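Local coordinates for uncharacterized protein (Bacteroides eggerthii, PDB 4GDZ), which is of unknown function but belongs to the DUF4251 family, folds as a strongly curved antiparallel beta sheet and carries a bound magnesium ion in the crystal, at residues 45-51 against 69-75; 76-82 against 97-103; 127-132 against 144-150; 140-144 against 156-162. All blocks are in the same frame, centred on the assembly; numbering follows the deposited sequence. Where two conformers were deposited one is given.

Contact 1 of 4, residues 45-51 against 69-75; sequences QQFVLEA and NFVLVNQ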
# COMPACT_ATOMS: atom_id res chain seq x y z
N GLN A 45 -26.16 -4.97 -10.24
CA GLN A 45 -26.01 -3.50 -10.30
C GLN A 45 -26.86 -2.82 -9.23
O GLN A 45 -27.49 -1.81 -9.47
CB GLN A 45 -26.35 -2.95 -11.69
CG GLN A 45 -25.49 -3.58 -12.76
CD GLN A 45 -25.65 -2.93 -14.12
OE1 GLN A 45 -26.32 -1.92 -14.27
NE2 GLN A 45 -25.01 -3.52 -15.12
N GLN A 46 -26.87 -3.43 -8.05
CA GLN A 46 -27.59 -2.92 -6.90
C GLN A 46 -26.67 -3.11 -5.69
O GLN A 46 -26.65 -4.16 -5.06
CB GLN A 46 -28.94 -3.63 -6.74
CG GLN A 46 -29.91 -3.25 -7.85
CD GLN A 46 -31.28 -3.87 -7.67
OE1 GLN A 46 -31.39 -5.06 -7.55
NE2 GLN A 46 -32.31 -3.05 -7.68
N PHE A 47 -25.85 -2.10 -5.43
CA PHE A 47 -24.83 -2.19 -4.40
C PHE A 47 -24.46 -0.84 -3.83
O PHE A 47 -24.69 0.20 -4.45
CB PHE A 47 -23.56 -2.91 -4.93
CG PHE A 47 -22.86 -2.19 -6.07
CD1 PHE A 47 -21.93 -1.19 -5.82
CD2 PHE A 47 -23.11 -2.55 -7.40
CE1 PHE A 47 -21.28 -0.55 -6.88
CE2 PHE A 47 -22.47 -1.91 -8.45
CZ PHE A 47 -21.54 -0.92 -8.19
N VAL A 48 -23.89 -0.88 -2.63
CA VAL A 48 -23.28 0.28 -2.02
C VAL A 48 -21.90 -0.11 -1.48
O VAL A 48 -21.76 -1.11 -0.78
CB VAL A 48 -24.10 0.85 -0.84
CG1 VAL A 48 -23.52 2.21 -0.44
CG2 VAL A 48 -25.58 0.97 -1.18
N LEU A 49 -20.89 0.67 -1.83
CA LEU A 49 -19.58 0.63 -1.15
C LEU A 49 -19.64 1.69 -0.05
O LEU A 49 -19.75 2.88 -0.34
CB LEU A 49 -18.47 0.93 -2.14
CG LEU A 49 -16.99 0.78 -1.70
CD1 LEU A 49 -16.55 1.90 -0.78
CD2 LEU A 49 -16.80 -0.53 -1.00
N GLU A 50 -19.61 1.25 1.20
CA GLU A 50 -19.59 2.14 2.36
C GLU A 50 -18.14 2.27 2.85
O GLU A 50 -17.57 1.30 3.39
CB GLU A 50 -20.52 1.57 3.47
CG GLU A 50 -21.98 1.45 3.02
CD GLU A 50 -22.98 1.10 4.13
OE1 GLU A 50 -22.56 0.81 5.27
OE2 GLU A 50 -24.20 1.08 3.84
N ALA A 51 -17.53 3.43 2.63
CA ALA A 51 -16.08 3.62 2.90
C ALA A 51 -15.86 3.94 4.38
O ALA A 51 -16.67 4.62 4.99
CB ALA A 51 -15.49 4.73 2.04
N ASN A 69 -19.44 9.10 2.77
CA ASN A 69 -18.36 8.49 2.00
C ASN A 69 -18.80 7.13 1.45
O ASN A 69 -18.63 6.07 2.10
CB ASN A 69 -17.09 8.37 2.86
CG ASN A 69 -16.46 9.71 3.14
OD1 ASN A 69 -15.82 10.31 2.26
ND2 ASN A 69 -16.69 10.24 4.34
N PHE A 70 -19.45 7.16 0.30
CA PHE A 70 -20.02 5.98 -0.30
C PHE A 70 -20.21 6.11 -1.81
O PHE A 70 -20.25 7.21 -2.36
CB PHE A 70 -21.36 5.62 0.37
CG PHE A 70 -22.45 6.65 0.13
CD1 PHE A 70 -23.24 6.56 -0.99
CD2 PHE A 70 -22.62 7.72 1.00
CE1 PHE A 70 -24.20 7.53 -1.24
CE2 PHE A 70 -23.58 8.68 0.77
CZ PHE A 70 -24.36 8.58 -0.36
N VAL A 71 -20.37 4.95 -2.44
CA VAL A 71 -20.74 4.84 -3.85
C VAL A 71 -21.94 3.89 -3.90
O VAL A 71 -21.87 2.72 -3.47
CB VAL A 71 -19.58 4.33 -4.74
CG1 VAL A 71 -20.08 4.18 -6.18
CG2 VAL A 71 -18.37 5.28 -4.68
N LEU A 72 -23.05 4.41 -4.39
CA LEU A 72 -24.31 3.68 -4.50
C LEU A 72 -24.69 3.56 -5.97
O LEU A 72 -24.68 4.55 -6.70
CB LEU A 72 -25.42 4.42 -3.76
CG LEU A 72 -26.81 3.76 -3.72
CD1 LEU A 72 -27.53 4.12 -2.43
CD2 LEU A 72 -27.61 4.19 -4.92
N VAL A 73 -25.00 2.34 -6.40
CA VAL A 73 -25.45 2.08 -7.75
C VAL A 73 -26.75 1.30 -7.62
O VAL A 73 -26.82 0.30 -6.88
CB VAL A 73 -24.40 1.32 -8.60
CG1 VAL A 73 -25.03 0.85 -9.92
CG2 VAL A 73 -23.17 2.20 -8.84
N ASN A 74 -27.78 1.79 -8.29
CA ASN A 74 -29.07 1.11 -8.31
C ASN A 74 -29.60 1.11 -9.73
O ASN A 74 -30.26 2.06 -10.15
CB ASN A 74 -30.07 1.76 -7.38
CG ASN A 74 -31.36 0.96 -7.26
OD1 ASN A 74 -31.53 -0.08 -7.91
ND2 ASN A 74 -32.26 1.43 -6.43
N GLN A 75 -29.21 0.07 -10.46
CA GLN A 75 -29.52 -0.10 -11.87
C GLN A 75 -28.93 1.07 -12.68
O GLN A 75 -27.72 1.27 -12.62
CB GLN A 75 -31.01 -0.43 -12.05
CG GLN A 75 -31.24 -1.82 -11.46
CD GLN A 75 -32.69 -2.28 -11.39
OE1 GLN A 75 -33.64 -1.50 -11.42
NE2 GLN A 75 -32.85 -3.57 -11.24
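This is an antiparallel strand pairing, largely buried, between the start of strand 46-55 and the end of strand 61-74. The two short segments run 178° apart, with axes 4.6 Å apart at the closest approach. F47 and V73 form a hydrogen-bonded pair: F47 N to V73 O is 3.0 Å and V73 N to F47 O is 2.9 Å. L49 and V71 repeat the pattern, with L49 N to V71 O at 2.8 Å and V71 N to L49 O at 3.0 Å. One hydrogen bond at each end extends the ladder, A51 N to N69 O (2.9 Å) and Q75 N to Q45 O (2.7 Å).

Side chains alternate between the two faces. F47, L49, V71 and V73 share one face, where V73 CB sits over the F47 ring in a CH-pi contact, 3.9 Å from its centroid. F120 of strand 116-123 packs on F47, V71 and V73 there. V48, L72 and F70 lie on the other face; V48 CG2 is 3.9 Å from L72 CD1. The polar pair Q46 and N74 is also on that face, joined by a hydrogen bond from Q46 NE2 to N74 OD1 (3.1 Å). Q45, the first residue after helix 28-44, closes it in a Schellman motif; strand 46-55 begins at the next residue. The alternation is that of antiparallel pairing, and since 46-55 and 61-74 follow each other they form a beta hairpin, the first along the chain.

Contact 2 of 4, residues 76-82 against 97-103; sequences GRGTVQV and VTVDGTV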
# COMPACT_ATOMS: atom_id res chain seq x y z
N GLY A 76 -29.71 1.85 -13.40
CA GLY A 76 -29.09 2.92 -14.22
C GLY A 76 -28.79 4.23 -13.49
O GLY A 76 -28.36 5.20 -14.11
N ARG A 77 -29.05 4.27 -12.18
CA ARG A 77 -28.84 5.47 -11.39
C ARG A 77 -27.75 5.22 -10.35
O ARG A 77 -27.59 4.10 -9.84
CB ARG A 77 -30.12 5.91 -10.65
CG ARG A 77 -31.36 6.08 -11.52
CD ARG A 77 -31.34 7.31 -12.40
NE ARG A 77 -31.18 8.55 -11.64
CZ ARG A 77 -31.11 9.77 -12.18
NH1 ARG A 77 -31.21 9.93 -13.50
NH2 ARG A 77 -30.95 10.83 -11.40
N GLY A 78 -27.02 6.26 -10.03
CA GLY A 78 -26.00 6.15 -9.02
C GLY A 78 -25.72 7.47 -8.37
O GLY A 78 -26.08 8.54 -8.90
N THR A 79 -25.06 7.38 -7.22
CA THR A 79 -24.66 8.50 -6.41
C THR A 79 -23.30 8.19 -5.78
O THR A 79 -23.10 7.12 -5.19
CB THR A 79 -25.66 8.76 -5.25
OG1 THR A 79 -26.97 8.93 -5.78
CG2 THR A 79 -25.30 10.02 -4.45
N VAL A 80 -22.40 9.12 -5.91
CA VAL A 80 -21.15 9.09 -5.16
C VAL A 80 -21.09 10.32 -4.29
O VAL A 80 -21.32 11.45 -4.74
CB VAL A 80 -19.90 8.93 -6.04
CG1 VAL A 80 -19.84 9.95 -7.15
CG2 VAL A 80 -18.62 9.02 -5.17
N GLN A 81 -20.81 10.10 -3.02
CA GLN A 81 -20.56 11.18 -2.10
C GLN A 81 -19.27 10.87 -1.33
O GLN A 81 -19.16 9.80 -0.75
CB GLN A 81 -21.72 11.36 -1.12
CG GLN A 81 -21.52 12.55 -0.16
CD GLN A 81 -22.80 12.98 0.52
OE1 GLN A 81 -23.28 12.30 1.42
NE2 GLN A 81 -23.36 14.11 0.07
N VAL A 82 -18.34 11.81 -1.32
CA VAL A 82 -17.08 11.71 -0.57
C VAL A 82 -16.90 13.04 0.15
O VAL A 82 -17.11 14.09 -0.44
CB VAL A 82 -15.86 11.44 -1.49
CG1 VAL A 82 -14.54 11.47 -0.68
CG2 VAL A 82 -16.03 10.09 -2.21
N VAL A 97 -16.37 15.20 -3.02
CA VAL A 97 -17.19 15.45 -4.22
C VAL A 97 -18.57 14.81 -3.97
O VAL A 97 -18.69 13.81 -3.25
CB VAL A 97 -16.53 14.88 -5.49
CG1 VAL A 97 -16.63 13.36 -5.53
CG2 VAL A 97 -17.14 15.49 -6.77
N THR A 98 -19.60 15.37 -4.58
CA THR A 98 -20.91 14.69 -4.68
C THR A 98 -21.39 14.71 -6.13
O THR A 98 -21.47 15.75 -6.76
CB THR A 98 -21.97 15.34 -3.76
OG1 THR A 98 -21.51 15.27 -2.40
CG2 THR A 98 -23.36 14.63 -3.85
N VAL A 99 -21.69 13.53 -6.67
CA VAL A 99 -22.28 13.44 -8.02
C VAL A 99 -23.46 12.50 -7.93
O VAL A 99 -23.33 11.33 -7.52
CB VAL A 99 -21.27 12.88 -9.05
CG1 VAL A 99 -21.86 12.98 -10.47
CG2 VAL A 99 -19.93 13.63 -8.96
N ASP A 100 -24.61 12.98 -8.34
CA ASP A 100 -25.84 12.19 -8.34
C ASP A 100 -26.38 12.19 -9.75
O ASP A 100 -26.63 13.26 -10.31
CB ASP A 100 -26.83 12.86 -7.37
CG ASP A 100 -28.14 12.08 -7.21
OD1 ASP A 100 -28.13 10.87 -7.48
OD2 ASP A 100 -29.16 12.68 -6.79
N GLY A 101 -26.57 11.01 -10.35
CA GLY A 101 -27.09 10.94 -11.70
C GLY A 101 -27.18 9.54 -12.27
O GLY A 101 -27.69 8.63 -11.63
N THR A 102 -26.72 9.38 -13.50
CA THR A 102 -26.90 8.14 -14.23
C THR A 102 -25.57 7.40 -14.32
O THR A 102 -24.51 8.02 -14.31
CB THR A 102 -27.45 8.39 -15.63
OG1 THR A 102 -26.57 9.31 -16.27
CG2 THR A 102 -28.91 8.95 -15.58
N VAL A 103 -25.65 6.08 -14.41
CA VAL A 103 -24.48 5.20 -14.45
C VAL A 103 -24.26 4.75 -15.87
O VAL A 103 -25.20 4.36 -16.54
CB VAL A 103 -24.68 3.98 -13.53
CG1 VAL A 103 -23.57 2.95 -13.71
CG2 VAL A 103 -24.75 4.44 -12.08
O HOH W 1 -29.33 9.17 -9.20
O HOH W 2 -19.27 15.98 -0.99
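V80 lies against V99, with V80 CG1 3.8 Å from V99 CB, on the face of a beta hairpin that also carries V82 and V97. The hairpin is made by strands 77-85 and 94-100; the short segments 77-82 and 97-100 run antiparallel, 170° between their directions. I122 of strand 116-123 touches both V80 and V99, and I146 touches V80 and V82, so this face is turned to the packed interior.

The backbone ladder is regular. V80 N to V99 O and V99 N to V80 O are both 2.9 Å. V82 N reaches V97 O at 2.8 Å, and V97 N reaches V82 O at 2.9 Å. G78 and G101 form a further hydrogen-bonded pair, with G78 N to G101 O and G101 N to G78 O at 2.9 Å each. The chain turns a corner at G101 and goes on into strand 102-110. A CB modelled on G78 would clash with V103 CG2, so the bare glycine leaves room for V103 to fold over it. V103 N still bonds to G76 O at 2.9 Å.

The other face is polar. Q81 NE2 donates to T98 OG1 at 3.3 Å. A water accepts a weak bond from R77 NE at 3.1 Å and lies 2.7 Å from D100 OD1. That same carboxylate oxygen, D100 OD1, accepts a hydrogen bond from T79 OG1 at 2.8 Å.

Contact 3 of 4, residues 127-132 against 144-150; sequences ISAQIF and VTINPNF. With MG (magnesium ion), chain B.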
# COMPACT_ATOMS: atom_id res chain seq x y z
N ILE A 127 -21.16 17.84 -14.11
CA ILE A 127 -20.12 17.22 -13.29
C ILE A 127 -20.27 15.71 -13.49
O ILE A 127 -21.38 15.19 -13.59
CB ILE A 127 -20.21 17.61 -11.76
CG1 ILE A 127 -19.03 17.02 -10.95
CG2 ILE A 127 -21.55 17.24 -11.10
CD1 ILE A 127 -18.92 17.53 -9.52
N SER A 128 -19.15 15.00 -13.50
CA SER A 128 -19.18 13.53 -13.54
C SER A 128 -18.00 12.98 -12.78
O SER A 128 -17.08 13.73 -12.42
CB SER A 128 -19.16 13.05 -15.00
OG SER A 128 -17.94 13.43 -15.62
N ALA A 129 -18.02 11.69 -12.51
CA ALA A 129 -16.88 11.04 -11.86
C ALA A 129 -16.70 9.67 -12.48
O ALA A 129 -17.67 8.95 -12.69
CB ALA A 129 -17.09 10.89 -10.33
N GLN A 130 -15.45 9.34 -12.78
CA GLN A 130 -15.05 7.99 -13.19
C GLN A 130 -14.60 7.17 -11.97
O GLN A 130 -13.84 7.64 -11.12
CB GLN A 130 -13.95 8.07 -14.23
CG GLN A 130 -13.60 6.69 -14.78
CD GLN A 130 -12.76 6.84 -16.01
OE1 GLN A 130 -11.65 7.35 -15.94
NE2 GLN A 130 -13.30 6.43 -17.14
N ILE A 131 -15.14 5.96 -11.87
CA ILE A 131 -15.03 5.10 -10.69
C ILE A 131 -14.31 3.79 -11.08
O ILE A 131 -14.67 3.18 -12.07
CB ILE A 131 -16.43 4.70 -10.16
CG1 ILE A 131 -17.38 5.93 -10.09
CG2 ILE A 131 -16.30 3.99 -8.82
CD1 ILE A 131 -16.96 7.02 -9.14
N PHE A 132 -13.34 3.37 -10.28
CA PHE A 132 -12.68 2.07 -10.43
C PHE A 132 -12.76 1.36 -9.09
O PHE A 132 -12.35 1.89 -8.07
CB PHE A 132 -11.22 2.24 -10.87
CG PHE A 132 -10.45 0.92 -10.98
CD1 PHE A 132 -10.82 -0.05 -11.92
CD2 PHE A 132 -9.43 0.63 -10.10
CE1 PHE A 132 -10.16 -1.26 -12.00
CE2 PHE A 132 -8.74 -0.57 -10.21
CZ PHE A 132 -9.11 -1.53 -11.15
N VAL A 144 -12.00 1.69 -3.82
CA VAL A 144 -12.57 2.45 -4.91
C VAL A 144 -11.72 3.69 -5.14
O VAL A 144 -11.30 4.34 -4.18
CB VAL A 144 -14.07 2.78 -4.62
CG1 VAL A 144 -14.24 3.73 -3.40
CG2 VAL A 144 -14.73 3.42 -5.81
N THR A 145 -11.48 4.03 -6.41
CA THR A 145 -10.88 5.31 -6.80
C THR A 145 -11.90 6.11 -7.56
O THR A 145 -12.54 5.60 -8.50
CB THR A 145 -9.63 5.04 -7.69
OG1 THR A 145 -8.72 4.26 -6.90
CG2 THR A 145 -8.93 6.37 -8.18
N ILE A 146 -12.04 7.36 -7.15
CA ILE A 146 -13.00 8.31 -7.69
C ILE A 146 -12.26 9.45 -8.33
O ILE A 146 -11.45 10.16 -7.69
CB ILE A 146 -13.96 8.81 -6.56
CG1 ILE A 146 -14.69 7.60 -5.91
CG2 ILE A 146 -14.97 9.84 -7.08
CD1 ILE A 146 -14.98 7.74 -4.44
N ASN A 147 -12.58 9.68 -9.60
CA ASN A 147 -11.92 10.68 -10.41
C ASN A 147 -12.93 11.67 -10.99
O ASN A 147 -13.51 11.39 -12.05
CB ASN A 147 -11.10 9.97 -11.53
CG ASN A 147 -10.31 10.93 -12.40
OD1 ASN A 147 -10.27 12.13 -12.18
ND2 ASN A 147 -9.68 10.39 -13.44
N PRO A 148 -13.12 12.83 -10.33
CA PRO A 148 -14.09 13.81 -10.86
C PRO A 148 -13.61 14.45 -12.14
O PRO A 148 -12.42 14.51 -12.37
CB PRO A 148 -14.17 14.87 -9.73
CG PRO A 148 -13.77 14.12 -8.50
CD PRO A 148 -12.66 13.23 -8.98
N ASN A 149 -14.51 14.93 -12.98
CA ASN A 149 -14.10 15.40 -14.31
C ASN A 149 -13.38 16.75 -14.29
O ASN A 149 -12.74 17.09 -15.28
CB ASN A 149 -15.30 15.53 -15.25
CG ASN A 149 -16.17 16.71 -14.88
OD1 ASN A 149 -16.72 16.77 -13.79
ND2 ASN A 149 -16.21 17.70 -15.74
N PHE A 150 -13.47 17.52 -13.21
CA PHE A 150 -13.01 18.93 -13.27
C PHE A 150 -11.51 19.13 -13.07
O PHE A 150 -10.99 20.19 -13.39
CB PHE A 150 -13.82 19.83 -12.31
CG PHE A 150 -13.89 19.33 -10.90
CD1 PHE A 150 -12.82 19.50 -10.03
CD2 PHE A 150 -15.04 18.70 -10.43
CE1 PHE A 150 -12.88 19.05 -8.71
CE2 PHE A 150 -15.09 18.23 -9.13
CZ PHE A 150 -14.02 18.39 -8.28
MG MG B . -10.30 14.23 -11.14
O HOH W 3 -10.16 7.43 -13.55
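Half of the protein ligands of the magnesium site sit at the end of this beta hairpin, built from strands 128-135 and 141-148. N147 OD1 binds the ion at 2.4 Å and P148 O binds it at 2.5 Å. N151 and N153, through their backbone oxygens, complete the set of protein ligands.

The short segments 128-132 and 144-148 run antiparallel, 157° between their directions. Q130 and N147 are a hydrogen-bonded pair, with Q130 N to N147 O at 2.9 Å and N147 N to Q130 O at 2.8 Å. F132 and T145 are another, with F132 N to T145 O at 3.0 Å and T145 N to F132 O at 2.8 Å. Thus the residue that offers OD1 to the metal is held by its backbone in the ladder.

A129, I131 and I146 share the apolar face. There A129 CB is 4.0 Å from I146 CG2, and I131 CG2 is 3.4 Å from V144 CG2. On the opposite face, the F132 ring meets Y88 of the second subunit edge-to-face. A water bridges Q130 OE1 (2.8 Å) and N147 ND2 (3.0 Å). Just past P148, N149 makes two hydrogen bonds with S128, at the start of its strand: N149 N to S128 O is 2.9 Å, and S128 N to N149 OD1 is 3.0 Å.

Contact 4 of 4, residues 140-144 against 156-162; sequences NNATV and TLSGSLL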
# COMPACT_ATOMS: atom_id res chain seq x y z
N ASN A 140 -15.78 -9.02 1.68
CA ASN A 140 -16.43 -7.92 0.98
C ASN A 140 -15.72 -6.58 1.13
O ASN A 140 -16.33 -5.54 0.88
CB ASN A 140 -17.91 -7.81 1.39
CG ASN A 140 -18.09 -7.34 2.81
OD1 ASN A 140 -17.21 -7.50 3.66
ND2 ASN A 140 -19.25 -6.76 3.09
N ASN A 141 -14.43 -6.57 1.51
CA ASN A 141 -13.68 -5.32 1.50
C ASN A 141 -13.32 -4.98 0.05
O ASN A 141 -12.89 -5.83 -0.73
CB ASN A 141 -12.43 -5.34 2.42
CG ASN A 141 -11.80 -3.92 2.60
OD1 ASN A 141 -12.25 -3.10 3.41
ND2 ASN A 141 -10.75 -3.64 1.83
N ALA A 142 -13.58 -3.73 -0.32
CA ALA A 142 -13.34 -3.25 -1.67
C ALA A 142 -12.67 -1.91 -1.57
O ALA A 142 -12.83 -1.19 -0.58
CB ALA A 142 -14.66 -3.13 -2.43
N THR A 143 -11.92 -1.58 -2.60
CA THR A 143 -11.23 -0.32 -2.73
C THR A 143 -11.76 0.39 -3.95
O THR A 143 -11.98 -0.24 -5.01
CB THR A 143 -9.71 -0.57 -2.85
OG1 THR A 143 -9.31 -1.31 -1.69
CG2 THR A 143 -8.90 0.74 -2.96
N VAL A 144 -12.00 1.69 -3.82
CA VAL A 144 -12.57 2.45 -4.91
C VAL A 144 -11.72 3.69 -5.14
O VAL A 144 -11.30 4.34 -4.18
CB VAL A 144 -14.07 2.78 -4.62
CG1 VAL A 144 -14.24 3.73 -3.40
CG2 VAL A 144 -14.73 3.42 -5.81
N THR A 156 -8.97 7.89 -3.26
CA THR A 156 -9.04 6.42 -3.13
C THR A 156 -9.46 6.12 -1.69
O THR A 156 -8.84 6.60 -0.73
CB THR A 156 -7.71 5.75 -3.53
OG1 THR A 156 -7.46 6.00 -4.92
CG2 THR A 156 -7.73 4.19 -3.29
N LEU A 157 -10.52 5.32 -1.57
CA LEU A 157 -11.11 4.91 -0.28
C LEU A 157 -11.35 3.42 -0.26
O LEU A 157 -11.40 2.78 -1.31
CB LEU A 157 -12.44 5.62 -0.07
CG LEU A 157 -12.31 7.16 -0.02
CD1 LEU A 157 -12.54 7.79 -1.40
CD2 LEU A 157 -13.27 7.73 1.01
N SER A 158 -11.48 2.85 0.93
CA SER A 158 -11.80 1.45 1.07
C SER A 158 -12.87 1.30 2.08
O SER A 158 -13.05 2.17 2.96
CB SER A 158 -10.57 0.59 1.42
OG SER A 158 -10.06 0.87 2.71
N GLY A 159 -13.58 0.18 1.98
CA GLY A 159 -14.66 -0.12 2.87
C GLY A 159 -15.40 -1.39 2.49
O GLY A 159 -14.81 -2.29 1.92
N SER A 160 -16.68 -1.49 2.88
CA SER A 160 -17.46 -2.74 2.70
C SER A 160 -18.37 -2.63 1.48
O SER A 160 -19.04 -1.63 1.33
CB SER A 160 -18.30 -3.05 3.92
OG SER A 160 -17.48 -3.28 5.04
N LEU A 161 -18.37 -3.63 0.62
CA LEU A 161 -19.28 -3.67 -0.52
C LEU A 161 -20.50 -4.50 -0.14
O LEU A 161 -20.38 -5.67 0.25
CB LEU A 161 -18.60 -4.22 -1.77
CG LEU A 161 -19.33 -4.24 -3.11
CD1 LEU A 161 -19.72 -2.85 -3.54
CD2 LEU A 161 -18.39 -4.87 -4.14
N LEU A 162 -21.68 -3.88 -0.21
CA LEU A 162 -22.91 -4.45 0.35
C LEU A 162 -24.06 -4.45 -0.65
O LEU A 162 -24.20 -3.50 -1.43
CB LEU A 162 -23.34 -3.64 1.59
CG LEU A 162 -22.42 -3.63 2.82
CD1 LEU A 162 -22.86 -2.52 3.76
CD2 LEU A 162 -22.40 -4.99 3.53
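T156 comes first, and its CG2 lies 3.7 Å from T143 CG2. Its hydroxyl is hydrogen-bonded to that of T145. L157 follows as a hydrogen-bonded pair with V144: V144 N to L157 O is 2.8 Å and L157 N to V144 O is 2.9 Å. L157 CB is 4.2 Å from V144 CG1. S158 faces T143, and S158 OG bonds to Q53 of strand 46-55.

G159 pairs with A142, through A142 N to G159 O (2.9 Å) and G159 N to A142 O (3.0 Å). These bonds join strands 141-148 and 155-163 in an antiparallel beta hairpin. The short segments lie at 124° between their directions, well off straight antiparallel, which is consistent with strong twist and bending of the pair here.

S160 stands opposite N141. L161 N then bonds to N140 O at 2.8 Å, and L161 CB is 4.1 Å from A142 CB. The L161 side chain also meets F47 of strand 46-55 and L42 of helix 28-44. N140 ND2 donates to L161 O at 3.2 Å and lies 3.6 Å from L162 CD2.

Overall arrangement
All four contacts belong to one nine-stranded antiparallel sheet. Contacts 1 and 2 follow each other along the chain, and both close before contacts 3 and 4 open. Contacts 3 and 4 alternate, because both use strand 141-148 and share V144. Backbone bonds between strands 61-74 and 77-85 tie contact 1 to contact 2, whose centres are about 9 Å apart. Strands 46-55 and 155-163 tie contact 1 to contact 4, about 10 Å between centres. The sheet curls on itself, so contacts 2 and 3, also about 10 Å apart by centres, meet across the interior through V80, V82 and I146. Contacts 3 and 4 tie this interior to the second subunit, and contact 3 holds part of the magnesium site.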